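PDB 4XFK: putative branched chain amino acid ABC transporter, periplasmic amino acid-binding protein from Brucella ovis, which probably binds leucine, isoleucine, valine and related amino acids in the periplasm and delivers them to a membrane ABC transporter. Local coordinates for residues K143-I154 with F377-S385; P267-S277 with V334-S342. The protein carries 1 engineered substitution. All blocks are in the same frame, centred on the assembly; numbering follows the deposited sequence. Where two conformers were deposited one is given.

In the fold
Both contacts fasten elements onto the mixed sheet of a periplasmic binding protein, a family of two lobes with a ligand-binding cleft between them. Along the chain 143-154 comes first, then 267-277, 334-342 and 377-385, so contact 2 is nested inside the loop that contact 1 closes. Their centres are about 16 Å apart and their nearest atoms about 4 Å, without touching. Strand 350-360 joins them: it pairs antiparallel with strand 373-380 of contact 1 and with strand 339-343, half of the hairpin of contact 2. Helix 138-152 is thus tied to a late strand, and the loop before helix 274-288 to a hairpin.

Contact 1 (K143-I154 with F377-S385); sequences KTVAQGMKDKGI and FKTFTGDES. With ACT (acetate ion), chain C.
The rings of Phe377 and Phe380 turn their edges to Gly148: Phe377 CE1 is 3.5 Å from Gly148 O, and Phe380 CZ lies 3.7 Å from Gly148 N. Glycine suits this place because, with no side chain, it brings helix and strand together, its CA 6.1 Å from Lys378 CA. In one of its two conformers Lys152 lays CD over one face of the Phe377 ring, 3.6 Å from the centroid and 16° off the normal, a CH-pi contact. Its CG, anti to the backbone N (chi1 -174°), carries the chain across the ring, while NZ adds at most a weak cation-pi attraction and a long, weak ion pair with Glu358. Thr144 CB slides past Phe380 CD2 at 3.9 Å, its hydroxyl bound to Ile140 O. The bent chain of Lys143, also in one of two conformers, brings NZ 2.7 Å from Ser385 O.

Behind this shell, a classic beta bulge opposite Val356 lets Phe377 and Lys378 both face the helix. Gln147 NE2 meets Asp151 OD1 from the syn side, though well out of the carboxylate plane, and a capping box of Thr381 and Glu384 starts the short helix carrying Ser385. Two rings thus pack on helix backbone at a glycine and on neighbouring side chains; Lys143 gives the single hydrogen bond between the segments, and Asp151 OD2 and Lys378 NZ, 4.3 Å apart, attract beyond salt-bridge range.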
loop_
_atom_site.group_PDB
_atom_site.type_symbol
_atom_site.label_atom_id
_atom_site.label_comp_id
_atom_site.label_asym_id
_atom_site.label_seq_id
_atom_site.Cartn_x
_atom_site.Cartn_y
_atom_site.Cartn_z
ATOM N N LYS A 143 -8.826 7.909 7.490
ATOM C CA LYS A 143 -9.314 7.967 8.859
ATOM C C LYS A 143 -8.136 8.144 9.807
ATOM O O LYS A 143 -8.127 9.033 10.658
ATOM C CB LYS A 143 -10.051 6.680 9.222
ATOM C CG LYS A 143 -10.270 6.526 10.718
ATOM C CD LYS A 143 -10.731 5.122 11.099
ATOM C CE LYS A 143 -9.590 4.101 11.083
ATOM N NZ LYS A 143 -9.415 3.439 9.759
ATOM N N THR A 144 -7.121 7.286 9.657
ATOM C CA THR A 144 -5.995 7.346 10.587
ATOM C C THR A 144 -5.197 8.643 10.490
ATOM O O THR A 144 -4.820 9.198 11.521
ATOM C CB THR A 144 -5.050 6.108 10.523
ATOM O OG1 THR A 144 -4.480 5.984 9.216
ATOM C CG2 THR A 144 -5.787 4.818 10.885
ATOM N N VAL A 145 -4.940 9.136 9.278
ATOM C CA VAL A 145 -4.150 10.357 9.169
ATOM C C VAL A 145 -4.883 11.534 9.813
ATOM O O VAL A 145 -4.285 12.325 10.553
ATOM C CB VAL A 145 -3.686 10.670 7.710
ATOM C CG1 VAL A 145 -4.803 11.281 6.859
ATOM C CG2 VAL A 145 -2.466 11.569 7.737
ATOM N N ALA A 146 -6.188 11.631 9.576
ATOM C CA ALA A 146 -6.962 12.741 10.116
ATOM C C ALA A 146 -7.134 12.607 11.635
ATOM O O ALA A 146 -6.954 13.577 12.380
ATOM C CB ALA A 146 -8.323 12.823 9.424
ATOM N N GLN A 147 -7.480 11.410 12.098
ATOM C CA GLN A 147 -7.657 11.196 13.531
ATOM C C GLN A 147 -6.356 11.412 14.304
ATOM O O GLN A 147 -6.369 11.971 15.400
ATOM C CB GLN A 147 -8.225 9.809 13.817
ATOM C CG GLN A 147 -8.579 9.596 15.278
ATOM C CD GLN A 147 -9.724 10.474 15.722
ATOM O OE1 GLN A 147 -10.738 10.589 15.030
ATOM N NE2 GLN A 147 -9.565 11.116 16.871
ATOM N N GLY A 148 -5.238 10.962 13.744
ATOM C CA GLY A 148 -3.941 11.175 14.366
ATOM C C GLY A 148 -3.621 12.652 14.523
ATOM O O GLY A 148 -3.194 13.100 15.585
ATOM N N MET A 149 -3.845 13.421 13.461
ATOM C CA MET A 149 -3.674 14.872 13.533
ATOM C C MET A 149 -4.587 15.494 14.598
ATOM O O MET A 149 -4.156 16.358 15.373
ATOM C CB MET A 149 -3.921 15.509 12.172
ATOM C CG MET A 149 -2.877 15.098 11.153
ATOM S SD MET A 149 -3.204 15.726 9.502
ATOM C CE MET A 149 -2.869 17.475 9.749
ATOM N N LYS A 150 -5.841 15.042 14.647
ATOM C CA LYS A 150 -6.783 15.510 15.661
ATOM C C LYS A 150 -6.287 15.204 17.076
ATOM O O LYS A 150 -6.330 16.071 17.949
ATOM C CB LYS A 150 -8.161 14.896 15.427
ATOM C CG LYS A 150 -9.212 15.337 16.434
ATOM C CD LYS A 150 -10.560 14.741 16.068
ATOM C CE LYS A 150 -11.661 15.182 17.018
ATOM N NZ LYS A 150 -13.002 14.810 16.474
ATOM N N ASP A 151 -5.802 13.984 17.297
ATOM C CA ASP A 151 -5.300 13.581 18.614
ATOM C C ASP A 151 -4.105 14.440 19.047
ATOM O O ASP A 151 -3.912 14.705 20.237
ATOM C CB ASP A 151 -4.886 12.099 18.615
ATOM C CG ASP A 151 -6.068 11.143 18.466
ATOM O OD1 ASP A 151 -7.236 11.578 18.566
ATOM O OD2 ASP A 151 -5.822 9.937 18.256
ATOM N N LYS A 152 -3.309 14.868 18.070
ATOM C CA LYS A 152 -2.101 15.643 18.341
ATOM C C LYS A 152 -2.412 17.137 18.456
ATOM O O LYS A 152 -1.598 17.916 18.952
ATOM C CB LYS A 152 -1.049 15.393 17.249
ATOM C CG LYS A 152 0.305 16.051 17.507
ATOM C CD LYS A 152 1.259 15.868 16.337
ATOM C CE LYS A 152 2.471 16.781 16.460
ATOM N NZ LYS A 152 3.193 16.601 17.749
ATOM N N GLY A 153 -3.596 17.537 18.007
ATOM C CA GLY A 153 -3.999 18.932 18.070
ATOM C C GLY A 153 -3.488 19.770 16.907
ATOM O O GLY A 153 -3.397 20.996 17.015
ATOM N N ILE A 154 -3.177 19.116 15.790
ATOM C CA ILE A 154 -2.629 19.808 14.623
ATOM C C ILE A 154 -3.533 19.741 13.394
ATOM O O ILE A 154 -3.090 20.001 12.272
ATOM C CB ILE A 154 -1.218 19.298 14.258
ATOM C CG1 ILE A 154 -1.252 17.810 13.879
ATOM C CG2 ILE A 154 -0.255 19.559 15.409
ATOM C CD1 ILE A 154 0.055 17.307 13.271
ATOM N N PHE A 377 4.265 9.984 15.704
ATOM C CA PHE A 377 3.662 10.628 16.876
ATOM C C PHE A 377 2.398 9.946 17.407
ATOM O O PHE A 377 1.926 10.286 18.491
ATOM C CB PHE A 377 3.428 12.130 16.650
ATOM C CG PHE A 377 2.440 12.451 15.559
ATOM C CD1 PHE A 377 1.075 12.445 15.811
ATOM C CD2 PHE A 377 2.880 12.800 14.287
ATOM C CE1 PHE A 377 0.166 12.755 14.813
ATOM C CE2 PHE A 377 1.975 13.108 13.291
ATOM C CZ PHE A 377 0.618 13.102 13.557
ATOM N N LYS A 378 1.853 8.997 16.651
ATOM C CA LYS A 378 0.667 8.260 17.082
ATOM C C LYS A 378 0.614 6.914 16.382
ATOM O O LYS A 378 0.741 6.841 15.164
ATOM C CB LYS A 378 -0.614 9.051 16.775
ATOM C CG LYS A 378 -1.915 8.301 17.065
ATOM C CD LYS A 378 -2.077 8.012 18.552
ATOM C CE LYS A 378 -3.387 7.290 18.833
ATOM N NZ LYS A 378 -3.550 6.946 20.275
ATOM N N THR A 379 0.426 5.849 17.150
ATOM C CA THR A 379 0.208 4.530 16.569
ATOM C C THR A 379 -1.179 4.044 16.940
ATOM O O THR A 379 -1.544 4.018 18.116
ATOM C CB THR A 379 1.239 3.506 17.054
ATOM O OG1 THR A 379 2.534 3.869 16.570
ATOM C CG2 THR A 379 0.886 2.114 16.543
ATOM N N PHE A 380 -1.958 3.686 15.928
ATOM C CA PHE A 380 -3.257 3.076 16.141
ATOM C C PHE A 380 -3.098 1.570 16.062
ATOM O O PHE A 380 -2.404 1.061 15.183
ATOM C CB PHE A 380 -4.254 3.550 15.084
ATOM C CG PHE A 380 -4.611 4.997 15.199
ATOM C CD1 PHE A 380 -5.469 5.431 16.204
ATOM C CD2 PHE A 380 -4.107 5.927 14.304
ATOM C CE1 PHE A 380 -5.807 6.774 16.323
ATOM C CE2 PHE A 380 -4.449 7.272 14.408
ATOM C CZ PHE A 380 -5.297 7.698 15.423
ATOM N N THR A 381 -3.742 0.856 16.975
ATOM C CA THR A 381 -3.699 -0.605 16.954
ATOM C C THR A 381 -4.405 -1.140 15.711
ATOM O O THR A 381 -5.091 -0.400 15.003
ATOM C CB THR A 381 -4.406 -1.212 18.181
ATOM O OG1 THR A 381 -5.796 -0.884 18.117
ATOM C CG2 THR A 381 -3.809 -0.689 19.476
ATOM N N GLY A 382 -4.230 -2.430 15.443
ATOM C CA GLY A 382 -4.953 -3.095 14.372
ATOM C C GLY A 382 -6.459 -2.901 14.489
ATOM O O GLY A 382 -7.127 -2.542 13.521
ATOM N N ASP A 383 -6.999 -3.099 15.688
ATOM C CA ASP A 383 -8.432 -2.898 15.890
ATOM C C ASP A 383 -8.862 -1.447 15.633
ATOM O O ASP A 383 -9.947 -1.192 15.106
ATOM C CB ASP A 383 -8.846 -3.343 17.293
ATOM C CG ASP A 383 -8.872 -4.855 17.439
ATOM O OD1 ASP A 383 -9.117 -5.542 16.425
ATOM O OD2 ASP A 383 -8.653 -5.358 18.563
ATOM N N GLU A 384 -8.009 -0.500 16.004
ATOM C CA GLU A 384 -8.293 0.908 15.772
ATOM C C GLU A 384 -8.151 1.300 14.304
ATOM O O GLU A 384 -8.782 2.259 13.855
ATOM C CB GLU A 384 -7.390 1.786 16.647
ATOM C CG GLU A 384 -7.742 1.756 18.134
ATOM C CD GLU A 384 -6.709 2.461 19.006
ATOM O OE1 GLU A 384 -5.541 2.550 18.591
ATOM O OE2 GLU A 384 -7.058 2.927 20.115
ATOM N N SER A 385 -7.337 0.555 13.559
ATOM C CA SER A 385 -6.979 0.942 12.191
ATOM C C SER A 385 -7.880 0.357 11.108
ATOM O O SER A 385 -8.240 1.048 10.149
ATOM C CB SER A 385 -5.523 0.568 11.888
ATOM O OG SER A 385 -4.626 1.245 12.747
HETATM C C ACT C . 4.698 6.407 18.270
HETATM O O ACT C . 4.358 7.267 19.117
HETATM O OXT ACT C . 3.847 6.159 17.388
HETATM C CH3 ACT C . 6.039 5.730 18.300
#

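Contact 2 (P267-S277 with V334-S342); sequences PFNPEANGEAS and VKTPMGDYS
Ser277, whose CB lies 3.7 Å from the carbonyl O of Pro337, has a hydroxyl gripped twice: OG donates to Pro270 O at 2.7 Å and accepts from Asn273 N at 2.8 Å. With OG tucked between its own backbone N and carbonyl carbon (chi1 50°), it turns back into the loop. A small hydroxyl suits this place, knitting the loop to the start of the helix that carries Ser277. The same Pro337 O accepts from Asn273 ND2 at 2.9 Å, an almost straight bond of 171°; the oxygen lies in the amide plane of Asn273, whereas the donor stands above the carbonyl plane.

Met338 packs beside this bond. Bent at chi2 and chi3, its flexible chain sets CG 3.2 Å from Pro267 O and 3.4 Å from Phe268 CD1, at the ring edge and in its plane, and curls SD to 4.0 Å from Ala272 CB. The sulfur also makes an oblique Met-aromatic contact with Phe268.

The tight type I turn from Thr336 to Gly339 presents both partners. Proline fits its second position, Thr336 OG1 makes an ST turn with Met338 N, and Gly339 takes a positive phi (123°) that a side chain would resist. Around this hairpin, Met338 reaches Val355 of strand 350-360, Phe268 meets Phe280 of helix 274-288 edge-to-face, and Pro337 rests on Phe280 and on Phe301 of helix 296-312, wedging the turn between helices and sheet.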
loop_
_atom_site.group_PDB
_atom_site.type_symbol
_atom_site.label_atom_id
_atom_site.label_comp_id
_atom_site.label_asym_id
_atom_site.label_seq_id
_atom_site.Cartn_x
_atom_site.Cartn_y
_atom_site.Cartn_z
ATOM N N PRO A 267 1.894 1.912 7.497
ATOM C CA PRO A 267 2.002 0.777 8.422
ATOM C C PRO A 267 3.326 0.685 9.188
ATOM O O PRO A 267 3.521 -0.292 9.908
ATOM C CB PRO A 267 1.883 -0.443 7.494
ATOM C CG PRO A 267 1.285 0.064 6.231
ATOM C CD PRO A 267 1.758 1.467 6.095
ATOM N N PHE A 268 4.219 1.661 9.056
ATOM C CA PHE A 268 5.564 1.485 9.598
ATOM C C PHE A 268 6.325 2.794 9.807
ATOM O O PHE A 268 6.173 3.755 9.045
ATOM C CB PHE A 268 6.372 0.581 8.659
ATOM C CG PHE A 268 7.821 0.443 9.044
ATOM C CD1 PHE A 268 8.197 -0.366 10.105
ATOM C CD2 PHE A 268 8.804 1.132 8.352
ATOM C CE1 PHE A 268 9.539 -0.493 10.469
ATOM C CE2 PHE A 268 10.147 1.010 8.712
ATOM C CZ PHE A 268 10.504 0.200 9.768
ATOM N N ASN A 269 7.162 2.815 10.835
ATOM C CA ASN A 269 8.198 3.824 10.941
ATOM C C ASN A 269 9.343 3.168 11.707
ATOM O O ASN A 269 9.093 2.416 12.641
ATOM C CB ASN A 269 7.666 5.074 11.661
ATOM C CG ASN A 269 8.720 6.141 11.838
ATOM O OD1 ASN A 269 9.596 6.016 12.688
ATOM N ND2 ASN A 269 8.639 7.203 11.042
ATOM N N PRO A 270 10.597 3.425 11.307
ATOM C CA PRO A 270 11.729 2.779 11.986
ATOM C C PRO A 270 11.750 2.953 13.510
ATOM O O PRO A 270 12.264 2.070 14.195
ATOM C CB PRO A 270 12.947 3.477 11.377
ATOM C CG PRO A 270 12.497 3.903 10.029
ATOM C CD PRO A 270 11.031 4.225 10.147
ATOM N N GLU A 271 11.225 4.070 14.019
ATOM C CA GLU A 271 11.249 4.369 15.456
ATOM C C GLU A 271 9.924 4.109 16.154
ATOM O O GLU A 271 9.760 4.485 17.316
ATOM C CB GLU A 271 11.539 5.847 15.705
ATOM C CG GLU A 271 12.754 6.425 15.056
ATOM C CD GLU A 271 12.860 7.911 15.344
ATOM O OE1 GLU A 271 12.876 8.702 14.382
ATOM O OE2 GLU A 271 12.910 8.287 16.537
ATOM N N ALA A 272 8.965 3.511 15.457
ATOM C CA ALA A 272 7.622 3.390 16.015
ATOM C C ALA A 272 7.432 2.182 16.920
ATOM O O ALA A 272 6.504 2.159 17.721
ATOM C CB ALA A 272 6.571 3.411 14.915
ATOM N N ASN A 273 8.299 1.179 16.796
ATOM C CA ASN A 273 8.161 -0.021 17.612
ATOM C C ASN A 273 9.496 -0.468 18.183
ATOM O O ASN A 273 9.890 -1.631 18.061
ATOM C CB ASN A 273 7.494 -1.155 16.833
ATOM C CG ASN A 273 7.063 -2.291 17.734
ATOM O OD1 ASN A 273 6.657 -2.063 18.875
ATOM N ND2 ASN A 273 7.165 -3.520 17.238
ATOM N N GLY A 274 10.194 0.478 18.799
ATOM C CA GLY A 274 11.394 0.182 19.554
ATOM C C GLY A 274 12.463 -0.533 18.754
ATOM O O GLY A 274 12.665 -0.261 17.564
ATOM N N GLU A 275 13.145 -1.469 19.400
ATOM C CA GLU A 275 14.248 -2.166 18.745
ATOM C C GLU A 275 13.801 -3.028 17.555
ATOM O O GLU A 275 14.553 -3.183 16.592
ATOM C CB GLU A 275 15.061 -2.985 19.754
ATOM C CG GLU A 275 14.296 -4.127 20.396
ATOM C CD GLU A 275 15.007 -4.687 21.613
ATOM O OE1 GLU A 275 16.050 -4.124 22.013
ATOM O OE2 GLU A 275 14.514 -5.684 22.175
ATOM N N ALA A 276 12.579 -3.560 17.599
ATOM C CA ALA A 276 12.088 -4.406 16.511
ATOM C C ALA A 276 11.962 -3.636 15.192
ATOM O O ALA A 276 12.381 -4.119 14.142
ATOM C CB ALA A 276 10.745 -5.033 16.882
ATOM N N SER A 277 11.377 -2.444 15.232
ATOM C CA SER A 277 11.189 -1.694 13.995
ATOM C C SER A 277 12.534 -1.227 13.453
ATOM O O SER A 277 12.766 -1.247 12.245
ATOM C CB SER A 277 10.209 -0.530 14.179
ATOM O OG SER A 277 10.542 0.267 15.295
ATOM N N VAL A 334 1.036 -13.210 12.523
ATOM C CA VAL A 334 2.484 -13.126 12.646
ATOM C C VAL A 334 2.887 -11.843 13.357
ATOM O O VAL A 334 2.230 -10.809 13.207
ATOM C CB VAL A 334 3.170 -13.274 11.255
ATOM C CG1 VAL A 334 2.924 -12.046 10.375
ATOM C CG2 VAL A 334 4.651 -13.564 11.400
ATOM N N LYS A 335 3.936 -11.923 14.165
ATOM C CA LYS A 335 4.518 -10.741 14.784
ATOM C C LYS A 335 5.517 -10.136 13.804
ATOM O O LYS A 335 6.570 -10.702 13.546
ATOM C CB LYS A 335 5.217 -11.102 16.103
ATOM N N THR A 336 5.166 -8.990 13.238
ATOM C CA THR A 336 6.056 -8.289 12.327
ATOM C C THR A 336 6.889 -7.291 13.122
ATOM O O THR A 336 6.682 -7.128 14.321
ATOM C CB THR A 336 5.252 -7.516 11.272
ATOM O OG1 THR A 336 4.656 -6.356 11.878
ATOM C CG2 THR A 336 4.208 -8.413 10.632
ATOM N N PRO A 337 7.818 -6.592 12.458
ATOM C CA PRO A 337 8.579 -5.563 13.177
ATOM C C PRO A 337 7.723 -4.426 13.728
ATOM O O PRO A 337 8.230 -3.647 14.537
ATOM C CB PRO A 337 9.540 -5.045 12.110
ATOM C CG PRO A 337 9.760 -6.233 11.219
ATOM C CD PRO A 337 8.439 -6.926 11.160
ATOM N N MET A 338 6.457 -4.351 13.316
ATOM C CA MET A 338 5.544 -3.317 13.801
ATOM C C MET A 338 4.487 -3.844 14.752
ATOM O O MET A 338 3.687 -3.072 15.278
ATOM C CB MET A 338 4.831 -2.640 12.633
ATOM C CG MET A 338 5.595 -1.487 12.042
ATOM S SD MET A 338 5.901 -0.158 13.232
ATOM C CE MET A 338 4.292 0.098 13.943
ATOM N N GLY A 339 4.451 -5.154 14.946
ATOM C CA GLY A 339 3.457 -5.755 15.813
ATOM C C GLY A 339 2.623 -6.788 15.088
ATOM O O GLY A 339 3.036 -7.343 14.064
ATOM N N ASP A 340 1.427 -7.026 15.603
ATOM C CA ASP A 340 0.604 -8.107 15.092
ATOM C C ASP A 340 0.007 -7.818 13.731
ATOM O O ASP A 340 -0.442 -6.709 13.446
ATOM C CB ASP A 340 -0.500 -8.460 16.086
ATOM C CG ASP A 340 0.039 -9.143 17.325
ATOM O OD1 ASP A 340 1.045 -9.880 17.209
ATOM O OD2 ASP A 340 -0.542 -8.938 18.409
ATOM N N TYR A 341 0.026 -8.848 12.898
ATOM C CA TYR A 341 -0.551 -8.785 11.593
ATOM C C TYR A 341 -1.431 -10.032 11.405
ATOM O O TYR A 341 -0.991 -11.151 11.694
ATOM C CB TYR A 341 0.619 -8.760 10.636
ATOM C CG TYR A 341 0.288 -8.361 9.255
ATOM C CD1 TYR A 341 -0.290 -9.269 8.397
ATOM C CD2 TYR A 341 0.581 -7.091 8.784
ATOM C CE1 TYR A 341 -0.590 -8.937 7.123
ATOM C CE2 TYR A 341 0.274 -6.739 7.496
ATOM C CZ TYR A 341 -0.308 -7.677 6.673
ATOM O OH TYR A 341 -0.631 -7.391 5.385
ATOM N N SER A 342 -2.666 -9.839 10.955
ATOM C CA SER A 342 -3.568 -10.964 10.713
ATOM C C SER A 342 -4.473 -10.636 9.535
ATOM O O SER A 342 -4.343 -9.577 8.931
ATOM C CB SER A 342 -4.384 -11.298 11.963
ATOM O OG SER A 342 -5.218 -10.214 12.349
#